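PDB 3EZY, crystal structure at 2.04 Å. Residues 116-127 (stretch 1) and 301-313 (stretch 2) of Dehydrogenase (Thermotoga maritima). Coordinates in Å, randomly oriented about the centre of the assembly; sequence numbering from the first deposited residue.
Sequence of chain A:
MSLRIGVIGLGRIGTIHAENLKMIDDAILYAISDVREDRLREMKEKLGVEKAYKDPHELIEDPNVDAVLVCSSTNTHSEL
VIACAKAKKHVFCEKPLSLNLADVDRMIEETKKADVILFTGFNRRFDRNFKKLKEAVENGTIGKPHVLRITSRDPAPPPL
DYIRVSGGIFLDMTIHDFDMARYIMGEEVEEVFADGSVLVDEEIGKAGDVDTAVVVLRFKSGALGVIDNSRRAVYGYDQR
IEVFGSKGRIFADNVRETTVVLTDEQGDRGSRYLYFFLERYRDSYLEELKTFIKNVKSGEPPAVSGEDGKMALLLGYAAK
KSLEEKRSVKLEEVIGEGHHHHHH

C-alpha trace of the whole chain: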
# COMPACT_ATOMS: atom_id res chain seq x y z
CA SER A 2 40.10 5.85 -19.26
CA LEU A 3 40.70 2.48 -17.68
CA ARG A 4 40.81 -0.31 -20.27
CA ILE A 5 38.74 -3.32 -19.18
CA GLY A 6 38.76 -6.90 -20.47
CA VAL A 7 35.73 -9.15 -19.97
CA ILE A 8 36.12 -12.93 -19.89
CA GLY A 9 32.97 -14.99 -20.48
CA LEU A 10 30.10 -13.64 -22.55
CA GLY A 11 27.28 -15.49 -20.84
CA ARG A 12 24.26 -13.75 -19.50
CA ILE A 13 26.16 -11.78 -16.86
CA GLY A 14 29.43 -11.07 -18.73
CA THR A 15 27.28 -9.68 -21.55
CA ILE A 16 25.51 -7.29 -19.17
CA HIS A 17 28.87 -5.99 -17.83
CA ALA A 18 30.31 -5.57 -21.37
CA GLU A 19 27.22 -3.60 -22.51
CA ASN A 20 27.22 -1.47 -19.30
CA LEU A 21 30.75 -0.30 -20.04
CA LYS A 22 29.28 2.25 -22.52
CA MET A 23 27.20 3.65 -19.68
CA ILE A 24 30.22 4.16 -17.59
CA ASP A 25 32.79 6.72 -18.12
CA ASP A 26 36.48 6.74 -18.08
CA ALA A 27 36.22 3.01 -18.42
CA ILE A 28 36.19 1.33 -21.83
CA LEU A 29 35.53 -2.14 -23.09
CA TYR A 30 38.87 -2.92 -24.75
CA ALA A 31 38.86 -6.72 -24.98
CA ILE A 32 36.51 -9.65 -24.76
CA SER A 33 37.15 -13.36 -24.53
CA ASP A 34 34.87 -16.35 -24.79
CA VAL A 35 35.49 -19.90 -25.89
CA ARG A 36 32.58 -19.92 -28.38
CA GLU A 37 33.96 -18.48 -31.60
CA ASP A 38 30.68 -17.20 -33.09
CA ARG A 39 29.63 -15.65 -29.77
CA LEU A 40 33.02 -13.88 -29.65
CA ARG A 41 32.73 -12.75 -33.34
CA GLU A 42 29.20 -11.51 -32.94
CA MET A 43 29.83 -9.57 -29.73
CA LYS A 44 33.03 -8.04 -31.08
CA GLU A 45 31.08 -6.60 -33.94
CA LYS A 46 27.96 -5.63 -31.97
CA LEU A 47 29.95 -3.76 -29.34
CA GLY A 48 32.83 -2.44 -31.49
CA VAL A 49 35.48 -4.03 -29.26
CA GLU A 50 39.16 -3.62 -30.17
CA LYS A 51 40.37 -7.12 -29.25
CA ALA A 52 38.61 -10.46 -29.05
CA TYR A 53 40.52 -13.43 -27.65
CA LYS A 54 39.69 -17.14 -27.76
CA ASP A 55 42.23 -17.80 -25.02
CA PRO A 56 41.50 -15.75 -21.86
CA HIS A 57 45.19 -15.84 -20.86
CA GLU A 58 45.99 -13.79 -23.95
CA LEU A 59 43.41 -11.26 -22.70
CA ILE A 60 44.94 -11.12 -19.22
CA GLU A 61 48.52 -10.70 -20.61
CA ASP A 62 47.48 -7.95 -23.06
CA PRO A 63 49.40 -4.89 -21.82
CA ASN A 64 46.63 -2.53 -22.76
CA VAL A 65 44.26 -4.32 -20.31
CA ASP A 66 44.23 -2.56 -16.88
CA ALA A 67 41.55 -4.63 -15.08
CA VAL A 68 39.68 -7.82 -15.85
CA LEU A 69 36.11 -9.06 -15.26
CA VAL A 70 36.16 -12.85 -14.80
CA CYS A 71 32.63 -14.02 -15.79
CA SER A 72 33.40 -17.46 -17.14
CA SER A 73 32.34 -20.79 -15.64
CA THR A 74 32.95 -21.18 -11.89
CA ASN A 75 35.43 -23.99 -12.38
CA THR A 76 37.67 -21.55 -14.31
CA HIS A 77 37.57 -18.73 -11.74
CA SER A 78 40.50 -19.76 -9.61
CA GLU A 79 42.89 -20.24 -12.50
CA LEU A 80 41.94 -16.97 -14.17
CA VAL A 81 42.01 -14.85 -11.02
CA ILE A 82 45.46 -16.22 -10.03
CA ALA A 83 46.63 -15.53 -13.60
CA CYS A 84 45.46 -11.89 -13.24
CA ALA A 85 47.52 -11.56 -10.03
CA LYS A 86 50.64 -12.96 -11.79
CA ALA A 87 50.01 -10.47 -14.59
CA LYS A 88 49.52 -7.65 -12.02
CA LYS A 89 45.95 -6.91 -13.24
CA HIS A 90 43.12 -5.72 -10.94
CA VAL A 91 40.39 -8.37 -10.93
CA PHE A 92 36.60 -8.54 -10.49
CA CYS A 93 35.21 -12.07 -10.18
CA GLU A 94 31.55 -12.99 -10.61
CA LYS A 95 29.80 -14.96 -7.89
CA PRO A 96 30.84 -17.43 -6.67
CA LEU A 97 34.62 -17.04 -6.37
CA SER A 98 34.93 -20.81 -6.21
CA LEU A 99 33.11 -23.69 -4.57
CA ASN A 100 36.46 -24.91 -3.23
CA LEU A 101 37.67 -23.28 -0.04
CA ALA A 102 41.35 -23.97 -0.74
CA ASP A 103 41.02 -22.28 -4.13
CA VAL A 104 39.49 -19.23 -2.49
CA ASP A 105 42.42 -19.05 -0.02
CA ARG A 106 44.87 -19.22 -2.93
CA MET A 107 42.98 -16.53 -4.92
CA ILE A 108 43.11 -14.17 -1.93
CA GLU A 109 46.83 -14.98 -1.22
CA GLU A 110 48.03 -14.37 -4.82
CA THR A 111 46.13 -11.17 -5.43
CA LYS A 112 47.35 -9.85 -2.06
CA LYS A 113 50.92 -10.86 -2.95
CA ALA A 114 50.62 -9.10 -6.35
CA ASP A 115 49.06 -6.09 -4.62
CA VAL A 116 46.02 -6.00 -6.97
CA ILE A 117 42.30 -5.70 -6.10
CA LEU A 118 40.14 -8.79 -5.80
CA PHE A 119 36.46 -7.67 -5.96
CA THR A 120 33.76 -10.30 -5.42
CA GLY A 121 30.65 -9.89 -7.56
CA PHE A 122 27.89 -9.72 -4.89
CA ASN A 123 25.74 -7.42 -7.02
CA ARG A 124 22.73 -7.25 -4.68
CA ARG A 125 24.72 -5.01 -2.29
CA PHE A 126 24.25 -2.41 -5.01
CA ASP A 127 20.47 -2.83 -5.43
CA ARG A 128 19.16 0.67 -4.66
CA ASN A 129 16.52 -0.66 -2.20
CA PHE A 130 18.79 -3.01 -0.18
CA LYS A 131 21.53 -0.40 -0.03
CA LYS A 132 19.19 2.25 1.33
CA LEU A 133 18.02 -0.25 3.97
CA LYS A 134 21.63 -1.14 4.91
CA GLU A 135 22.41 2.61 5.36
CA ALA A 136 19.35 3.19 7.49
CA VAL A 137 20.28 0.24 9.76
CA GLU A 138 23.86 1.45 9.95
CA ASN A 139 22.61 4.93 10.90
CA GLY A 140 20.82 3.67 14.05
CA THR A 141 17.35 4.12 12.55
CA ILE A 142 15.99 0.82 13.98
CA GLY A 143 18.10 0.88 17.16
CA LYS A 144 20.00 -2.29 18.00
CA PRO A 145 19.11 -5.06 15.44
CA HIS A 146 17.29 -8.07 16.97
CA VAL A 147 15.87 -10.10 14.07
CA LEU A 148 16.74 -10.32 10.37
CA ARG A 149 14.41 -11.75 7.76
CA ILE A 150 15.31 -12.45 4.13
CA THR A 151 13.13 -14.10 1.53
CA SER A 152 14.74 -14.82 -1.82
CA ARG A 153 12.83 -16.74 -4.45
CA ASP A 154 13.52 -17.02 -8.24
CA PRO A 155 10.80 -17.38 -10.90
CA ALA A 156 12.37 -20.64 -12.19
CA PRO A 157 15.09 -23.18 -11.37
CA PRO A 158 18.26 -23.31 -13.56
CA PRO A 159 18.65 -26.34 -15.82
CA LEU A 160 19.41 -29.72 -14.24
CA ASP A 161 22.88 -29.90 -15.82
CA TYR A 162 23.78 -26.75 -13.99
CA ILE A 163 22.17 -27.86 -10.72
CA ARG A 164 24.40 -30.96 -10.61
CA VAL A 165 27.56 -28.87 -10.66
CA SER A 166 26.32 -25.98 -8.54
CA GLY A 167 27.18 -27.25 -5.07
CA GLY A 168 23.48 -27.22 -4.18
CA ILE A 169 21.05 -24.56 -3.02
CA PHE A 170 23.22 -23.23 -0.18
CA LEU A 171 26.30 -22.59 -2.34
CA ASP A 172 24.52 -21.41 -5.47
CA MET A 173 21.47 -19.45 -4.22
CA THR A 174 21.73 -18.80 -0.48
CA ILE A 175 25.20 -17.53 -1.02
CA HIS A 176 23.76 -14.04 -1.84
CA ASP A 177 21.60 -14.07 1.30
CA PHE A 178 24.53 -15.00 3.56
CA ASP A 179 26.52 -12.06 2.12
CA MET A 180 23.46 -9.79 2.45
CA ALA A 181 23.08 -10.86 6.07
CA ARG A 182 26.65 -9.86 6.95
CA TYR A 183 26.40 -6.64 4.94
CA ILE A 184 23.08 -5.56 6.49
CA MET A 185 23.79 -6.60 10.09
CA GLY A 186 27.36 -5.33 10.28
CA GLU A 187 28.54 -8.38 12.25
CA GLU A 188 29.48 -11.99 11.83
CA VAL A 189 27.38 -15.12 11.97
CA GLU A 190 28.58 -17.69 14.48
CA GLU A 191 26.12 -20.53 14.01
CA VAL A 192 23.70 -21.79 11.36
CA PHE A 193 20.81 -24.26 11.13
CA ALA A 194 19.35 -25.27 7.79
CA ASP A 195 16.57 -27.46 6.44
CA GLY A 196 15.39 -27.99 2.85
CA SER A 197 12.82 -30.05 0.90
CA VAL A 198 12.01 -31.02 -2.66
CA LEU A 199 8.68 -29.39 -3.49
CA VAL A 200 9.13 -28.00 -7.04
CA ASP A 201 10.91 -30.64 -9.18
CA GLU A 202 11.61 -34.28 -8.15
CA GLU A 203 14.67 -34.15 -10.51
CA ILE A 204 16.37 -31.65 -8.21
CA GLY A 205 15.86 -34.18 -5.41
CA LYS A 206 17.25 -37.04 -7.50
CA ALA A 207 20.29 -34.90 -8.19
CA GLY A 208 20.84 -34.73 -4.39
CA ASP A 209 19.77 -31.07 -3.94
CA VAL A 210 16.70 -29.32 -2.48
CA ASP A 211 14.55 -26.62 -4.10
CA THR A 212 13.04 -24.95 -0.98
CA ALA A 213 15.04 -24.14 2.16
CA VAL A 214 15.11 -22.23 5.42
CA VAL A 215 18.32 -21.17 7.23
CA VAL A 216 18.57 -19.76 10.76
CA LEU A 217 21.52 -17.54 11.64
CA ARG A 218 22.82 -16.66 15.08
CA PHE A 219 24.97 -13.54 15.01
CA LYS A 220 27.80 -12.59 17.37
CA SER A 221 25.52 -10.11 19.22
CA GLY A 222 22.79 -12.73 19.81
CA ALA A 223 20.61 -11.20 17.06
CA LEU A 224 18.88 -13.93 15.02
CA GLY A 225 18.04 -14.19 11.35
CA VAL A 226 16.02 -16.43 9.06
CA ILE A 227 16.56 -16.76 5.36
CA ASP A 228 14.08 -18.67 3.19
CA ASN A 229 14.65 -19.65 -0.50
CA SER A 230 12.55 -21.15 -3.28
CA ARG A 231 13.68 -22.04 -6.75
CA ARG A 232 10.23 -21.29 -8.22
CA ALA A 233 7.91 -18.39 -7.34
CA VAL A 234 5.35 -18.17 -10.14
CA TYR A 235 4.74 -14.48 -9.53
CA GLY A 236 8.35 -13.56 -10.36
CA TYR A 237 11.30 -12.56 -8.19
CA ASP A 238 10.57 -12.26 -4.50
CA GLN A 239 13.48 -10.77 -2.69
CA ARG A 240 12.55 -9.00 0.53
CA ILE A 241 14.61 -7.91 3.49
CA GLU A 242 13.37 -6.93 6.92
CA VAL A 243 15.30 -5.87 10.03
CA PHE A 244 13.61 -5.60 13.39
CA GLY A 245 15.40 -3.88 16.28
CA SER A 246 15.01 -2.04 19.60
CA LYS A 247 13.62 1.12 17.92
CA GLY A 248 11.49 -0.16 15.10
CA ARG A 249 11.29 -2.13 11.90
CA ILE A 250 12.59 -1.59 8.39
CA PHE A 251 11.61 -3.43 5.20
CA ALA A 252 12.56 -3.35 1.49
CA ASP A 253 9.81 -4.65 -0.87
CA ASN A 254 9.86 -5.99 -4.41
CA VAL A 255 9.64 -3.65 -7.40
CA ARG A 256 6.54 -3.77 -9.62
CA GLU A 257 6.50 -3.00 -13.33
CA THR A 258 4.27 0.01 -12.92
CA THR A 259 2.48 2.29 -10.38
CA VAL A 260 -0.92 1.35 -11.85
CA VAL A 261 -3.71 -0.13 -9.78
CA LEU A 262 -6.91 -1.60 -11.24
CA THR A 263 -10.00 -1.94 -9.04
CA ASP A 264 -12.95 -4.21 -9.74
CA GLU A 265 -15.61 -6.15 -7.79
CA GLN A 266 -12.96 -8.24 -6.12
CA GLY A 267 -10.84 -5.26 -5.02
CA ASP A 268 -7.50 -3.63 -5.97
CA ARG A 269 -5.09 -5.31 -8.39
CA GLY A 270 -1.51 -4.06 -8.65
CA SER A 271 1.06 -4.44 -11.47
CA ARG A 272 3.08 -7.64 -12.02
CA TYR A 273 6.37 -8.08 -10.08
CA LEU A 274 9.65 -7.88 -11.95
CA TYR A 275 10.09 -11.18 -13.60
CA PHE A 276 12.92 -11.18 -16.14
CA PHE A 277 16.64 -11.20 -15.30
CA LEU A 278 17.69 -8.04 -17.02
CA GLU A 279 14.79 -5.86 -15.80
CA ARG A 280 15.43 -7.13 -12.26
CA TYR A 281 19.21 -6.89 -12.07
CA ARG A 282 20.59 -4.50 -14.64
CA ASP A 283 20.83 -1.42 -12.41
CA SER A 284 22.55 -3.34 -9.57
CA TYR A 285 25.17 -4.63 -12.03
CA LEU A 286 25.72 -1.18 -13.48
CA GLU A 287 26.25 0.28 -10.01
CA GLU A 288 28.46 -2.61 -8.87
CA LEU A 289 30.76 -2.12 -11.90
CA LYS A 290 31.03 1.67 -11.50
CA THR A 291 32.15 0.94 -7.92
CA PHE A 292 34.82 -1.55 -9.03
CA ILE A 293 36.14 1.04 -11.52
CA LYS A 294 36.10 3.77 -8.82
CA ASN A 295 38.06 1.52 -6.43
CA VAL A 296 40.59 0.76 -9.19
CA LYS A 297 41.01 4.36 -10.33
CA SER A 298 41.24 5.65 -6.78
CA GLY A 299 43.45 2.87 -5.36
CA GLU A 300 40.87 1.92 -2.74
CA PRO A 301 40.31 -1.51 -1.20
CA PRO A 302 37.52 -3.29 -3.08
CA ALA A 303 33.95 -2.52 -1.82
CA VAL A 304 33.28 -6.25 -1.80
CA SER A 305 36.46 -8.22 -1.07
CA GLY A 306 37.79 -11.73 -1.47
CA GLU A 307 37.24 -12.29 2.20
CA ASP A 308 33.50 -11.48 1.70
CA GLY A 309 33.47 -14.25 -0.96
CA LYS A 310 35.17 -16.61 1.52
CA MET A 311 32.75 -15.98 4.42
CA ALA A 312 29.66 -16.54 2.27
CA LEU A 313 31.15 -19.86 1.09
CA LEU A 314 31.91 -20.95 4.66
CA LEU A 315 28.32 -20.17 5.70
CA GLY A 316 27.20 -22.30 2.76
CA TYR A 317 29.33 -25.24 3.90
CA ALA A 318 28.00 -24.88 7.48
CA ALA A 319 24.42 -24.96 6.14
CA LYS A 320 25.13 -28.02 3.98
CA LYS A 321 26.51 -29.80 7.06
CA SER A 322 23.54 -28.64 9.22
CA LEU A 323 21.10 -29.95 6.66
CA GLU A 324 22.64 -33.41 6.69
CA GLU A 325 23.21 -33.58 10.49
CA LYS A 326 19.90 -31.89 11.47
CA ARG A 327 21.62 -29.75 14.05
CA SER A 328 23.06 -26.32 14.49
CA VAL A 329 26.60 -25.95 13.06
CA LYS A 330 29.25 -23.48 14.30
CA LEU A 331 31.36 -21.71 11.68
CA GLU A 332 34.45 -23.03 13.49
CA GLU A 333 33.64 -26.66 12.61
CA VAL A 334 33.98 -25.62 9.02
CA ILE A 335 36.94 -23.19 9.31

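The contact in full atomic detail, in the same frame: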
# COMPACT_ATOMS: atom_id res chain seq x y z
N VAL A 116 47.12 -6.47 -6.09
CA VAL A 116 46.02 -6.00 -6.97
C VAL A 116 44.71 -6.30 -6.27
O VAL A 116 44.65 -7.22 -5.45
CB VAL A 116 45.99 -6.74 -8.33
CG1 VAL A 116 47.29 -6.47 -9.15
CG2 VAL A 116 45.79 -8.21 -8.10
N ILE A 117 43.67 -5.54 -6.62
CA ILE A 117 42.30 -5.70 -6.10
C ILE A 117 41.70 -7.03 -6.51
O ILE A 117 41.83 -7.45 -7.66
CB ILE A 117 41.41 -4.56 -6.67
CG1 ILE A 117 41.83 -3.23 -6.10
CG2 ILE A 117 39.96 -4.76 -6.39
CD1 ILE A 117 41.15 -2.07 -6.83
N LEU A 118 41.05 -7.68 -5.55
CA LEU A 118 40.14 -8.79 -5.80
C LEU A 118 38.74 -8.37 -5.32
O LEU A 118 38.52 -8.20 -4.13
CB LEU A 118 40.58 -10.08 -5.09
CG LEU A 118 39.60 -11.27 -5.21
CD1 LEU A 118 39.20 -11.53 -6.68
CD2 LEU A 118 40.19 -12.55 -4.58
N PHE A 119 37.83 -8.16 -6.25
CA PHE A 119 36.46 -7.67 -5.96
C PHE A 119 35.50 -8.83 -6.25
O PHE A 119 35.53 -9.39 -7.33
CB PHE A 119 36.15 -6.51 -6.91
CG PHE A 119 34.87 -5.72 -6.59
CD1 PHE A 119 34.95 -4.39 -6.21
CD2 PHE A 119 33.63 -6.32 -6.68
CE1 PHE A 119 33.81 -3.63 -5.94
CE2 PHE A 119 32.46 -5.58 -6.39
CZ PHE A 119 32.58 -4.23 -6.01
N THR A 120 34.67 -9.20 -5.28
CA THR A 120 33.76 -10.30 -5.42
C THR A 120 32.43 -9.76 -5.90
O THR A 120 31.93 -8.78 -5.35
CB THR A 120 33.52 -11.01 -4.08
OG1 THR A 120 34.75 -11.62 -3.66
CG2 THR A 120 32.46 -12.15 -4.24
N GLY A 121 31.84 -10.41 -6.91
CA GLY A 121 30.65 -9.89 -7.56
C GLY A 121 29.35 -10.17 -6.81
O GLY A 121 28.46 -10.85 -7.37
N PHE A 122 29.21 -9.68 -5.58
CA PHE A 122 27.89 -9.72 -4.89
C PHE A 122 27.06 -8.50 -5.29
O PHE A 122 27.07 -7.48 -4.62
CB PHE A 122 28.06 -9.85 -3.39
CG PHE A 122 28.51 -11.23 -2.97
CD1 PHE A 122 27.88 -12.37 -3.49
CD2 PHE A 122 29.53 -11.40 -2.05
CE1 PHE A 122 28.27 -13.63 -3.10
CE2 PHE A 122 29.90 -12.66 -1.61
CZ PHE A 122 29.30 -13.79 -2.16
N ASN A 123 26.43 -8.58 -6.45
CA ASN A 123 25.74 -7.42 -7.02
C ASN A 123 24.56 -6.90 -6.19
O ASN A 123 24.23 -5.73 -6.27
CB ASN A 123 25.25 -7.71 -8.45
CG ASN A 123 24.23 -8.85 -8.50
OD1 ASN A 123 24.58 -9.99 -8.19
ND2 ASN A 123 22.98 -8.55 -8.87
N ARG A 124 23.90 -7.74 -5.42
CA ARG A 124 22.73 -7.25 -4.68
C ARG A 124 23.10 -6.22 -3.62
O ARG A 124 22.22 -5.52 -3.14
CB ARG A 124 21.90 -8.40 -4.06
CG ARG A 124 21.56 -9.51 -5.08
CD ARG A 124 20.58 -10.55 -4.55
NE ARG A 124 20.44 -11.66 -5.53
CZ ARG A 124 19.99 -12.88 -5.23
NH1 ARG A 124 19.59 -13.14 -3.98
NH2 ARG A 124 19.92 -13.83 -6.16
N ARG A 125 24.37 -6.13 -3.21
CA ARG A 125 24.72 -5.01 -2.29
C ARG A 125 24.48 -3.68 -2.96
O ARG A 125 24.48 -2.67 -2.27
CB ARG A 125 26.18 -4.99 -1.86
CG ARG A 125 26.59 -6.22 -1.06
CD ARG A 125 27.91 -5.96 -0.38
NE ARG A 125 28.39 -7.12 0.36
CZ ARG A 125 29.37 -7.04 1.25
NH1 ARG A 125 29.97 -5.89 1.42
NH2 ARG A 125 29.78 -8.12 1.94
N PHE A 126 24.34 -3.67 -4.31
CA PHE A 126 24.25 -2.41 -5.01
C PHE A 126 22.86 -2.18 -5.56
O PHE A 126 22.69 -1.27 -6.35
CB PHE A 126 25.31 -2.32 -6.15
CG PHE A 126 26.74 -2.50 -5.63
CD1 PHE A 126 27.46 -1.41 -5.16
CD2 PHE A 126 27.31 -3.77 -5.54
CE1 PHE A 126 28.75 -1.56 -4.65
CE2 PHE A 126 28.61 -3.94 -5.04
CZ PHE A 126 29.33 -2.82 -4.59
N ASP A 127 21.91 -3.06 -5.22
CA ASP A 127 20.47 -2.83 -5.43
C ASP A 127 20.03 -1.56 -4.67
O ASP A 127 20.29 -1.42 -3.47
CB ASP A 127 19.69 -4.08 -4.94
CG ASP A 127 18.16 -3.92 -5.00
OD1 ASP A 127 17.59 -3.10 -4.24
OD2 ASP A 127 17.51 -4.65 -5.78
N PRO A 301 40.71 -0.12 -1.42
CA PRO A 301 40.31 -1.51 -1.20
C PRO A 301 39.00 -1.84 -1.96
O PRO A 301 38.19 -0.97 -2.18
CB PRO A 301 40.04 -1.53 0.31
CG PRO A 301 40.92 -0.44 0.86
CD PRO A 301 40.83 0.64 -0.16
N PRO A 302 38.79 -3.10 -2.36
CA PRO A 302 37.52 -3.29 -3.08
C PRO A 302 36.28 -3.14 -2.14
O PRO A 302 36.36 -3.53 -0.97
CB PRO A 302 37.60 -4.73 -3.55
CG PRO A 302 38.63 -5.42 -2.57
CD PRO A 302 39.56 -4.34 -2.13
N ALA A 303 35.16 -2.65 -2.65
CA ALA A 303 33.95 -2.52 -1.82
C ALA A 303 33.46 -3.88 -1.33
O ALA A 303 32.91 -4.02 -0.22
CB ALA A 303 32.82 -1.80 -2.61
N VAL A 304 33.60 -4.89 -2.18
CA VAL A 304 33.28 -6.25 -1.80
C VAL A 304 34.55 -7.07 -2.03
O VAL A 304 35.03 -7.16 -3.16
CB VAL A 304 32.16 -6.85 -2.65
CG1 VAL A 304 31.79 -8.25 -2.11
CG2 VAL A 304 30.94 -5.90 -2.75
N SER A 305 35.08 -7.67 -0.99
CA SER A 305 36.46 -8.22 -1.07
C SER A 305 36.48 -9.74 -1.23
O SER A 305 35.43 -10.40 -1.29
CB SER A 305 37.24 -7.83 0.18
OG SER A 305 36.69 -8.54 1.27
N GLY A 306 37.69 -10.30 -1.33
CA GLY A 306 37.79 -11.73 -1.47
C GLY A 306 37.33 -12.43 -0.23
O GLY A 306 36.70 -13.49 -0.27
N GLU A 307 37.66 -11.82 0.89
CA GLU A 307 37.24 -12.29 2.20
C GLU A 307 35.70 -12.36 2.34
O GLU A 307 35.19 -13.29 2.95
CB GLU A 307 37.88 -11.38 3.27
CG GLU A 307 39.41 -11.58 3.43
CD GLU A 307 40.32 -10.84 2.36
OE1 GLU A 307 41.56 -11.02 2.47
OE2 GLU A 307 39.87 -10.08 1.44
N ASP A 308 34.97 -11.40 1.76
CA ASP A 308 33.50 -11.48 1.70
C ASP A 308 33.06 -12.74 0.95
O ASP A 308 32.19 -13.45 1.40
CB ASP A 308 32.89 -10.22 1.02
CG ASP A 308 33.04 -8.95 1.87
OD1 ASP A 308 32.82 -9.00 3.09
OD2 ASP A 308 33.31 -7.87 1.32
N GLY A 309 33.69 -13.01 -0.20
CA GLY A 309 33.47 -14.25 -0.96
C GLY A 309 33.74 -15.47 -0.08
O GLY A 309 32.95 -16.41 -0.05
N LYS A 310 34.85 -15.48 0.64
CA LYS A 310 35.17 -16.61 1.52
C LYS A 310 34.12 -16.87 2.63
O LYS A 310 33.71 -18.02 2.88
CB LYS A 310 36.55 -16.39 2.17
CG LYS A 310 37.05 -17.60 2.93
CD LYS A 310 38.49 -17.38 3.39
CE LYS A 310 38.95 -18.43 4.39
NZ LYS A 310 40.29 -17.99 4.95
N MET A 311 33.72 -15.81 3.32
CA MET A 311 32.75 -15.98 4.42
C MET A 311 31.41 -16.53 3.95
O MET A 311 30.80 -17.42 4.58
CB MET A 311 32.55 -14.65 5.14
CG MET A 311 33.82 -14.10 5.84
SD MET A 311 34.45 -15.23 7.16
CE MET A 311 32.87 -15.92 7.82
N ALA A 312 30.92 -16.02 2.83
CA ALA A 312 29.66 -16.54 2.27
C ALA A 312 29.79 -18.03 1.94
O ALA A 312 28.85 -18.79 2.15
CB ALA A 312 29.30 -15.77 1.04
N LEU A 313 30.92 -18.44 1.39
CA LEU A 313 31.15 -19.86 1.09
C LEU A 313 31.19 -20.70 2.36
O LEU A 313 30.63 -21.78 2.40
CB LEU A 313 32.46 -20.07 0.32
CG LEU A 313 32.84 -21.52 -0.02
CD1 LEU A 313 31.75 -22.20 -0.86
CD2 LEU A 313 34.22 -21.59 -0.79
O HOH W 1 30.22 -3.10 0.38
O HOH W 2 33.03 -5.52 2.01

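What ties the strand to the segment leading into the helix? Two direct hydrogen bonds do, both donated by T120. T120 N donates to V304 O at 3.0 Å, with an N-H...O angle of 158°, and T120 OG1 donates to S305 O at 2.8 Å. One threonine thus engages consecutive carbonyls just where the helix is about to begin. V304 O also receives a CA-H...O contact from F119, with F119 CA 3.2 Å from V304 O.

How is the charged pair R125 and D308 arranged? R125 NH2 lies 3.4 Å from D308 OD1, a rather long salt bridge, and one water also bridges the two side chains. This water accepts from R125 NH1 and donates to both A303 O and D308 OD2; a second joins R125 NH1 to A303 O alone. D308 is held in turn by the helix start: S305 N donates to D308 OD2 at 2.9 Å, while D308 N returns a weak capping bond to S305 OG at 3.4 Å.

What fills the space around these polar links? V304, the residue most covered by the other stretch, sits among three phenylalanines and the arginine. V304 CG1 lies 3.9 Å from F122 CD2 and over one face of the R125 guanidinium; V304 CG2 is 3.8 Å from F126 CE2. F119 points its CA-to-CB bond away overall, yet its ring comes back to meet P302, with F119 CD1 3.8 Å from P302 CB.

Why can the helix come so close? Its axis passes 7.1 Å from the strand's, and glycines occupy two positions where a CB would be crowded. An ideal CB on G306 would fall 3.0 Å from L118 CD2, a clash, and one on G309 would sit a tight 3.1 Å from T120 OG1. Farther along, A312 CB packs 3.8 Å from F122 CZ.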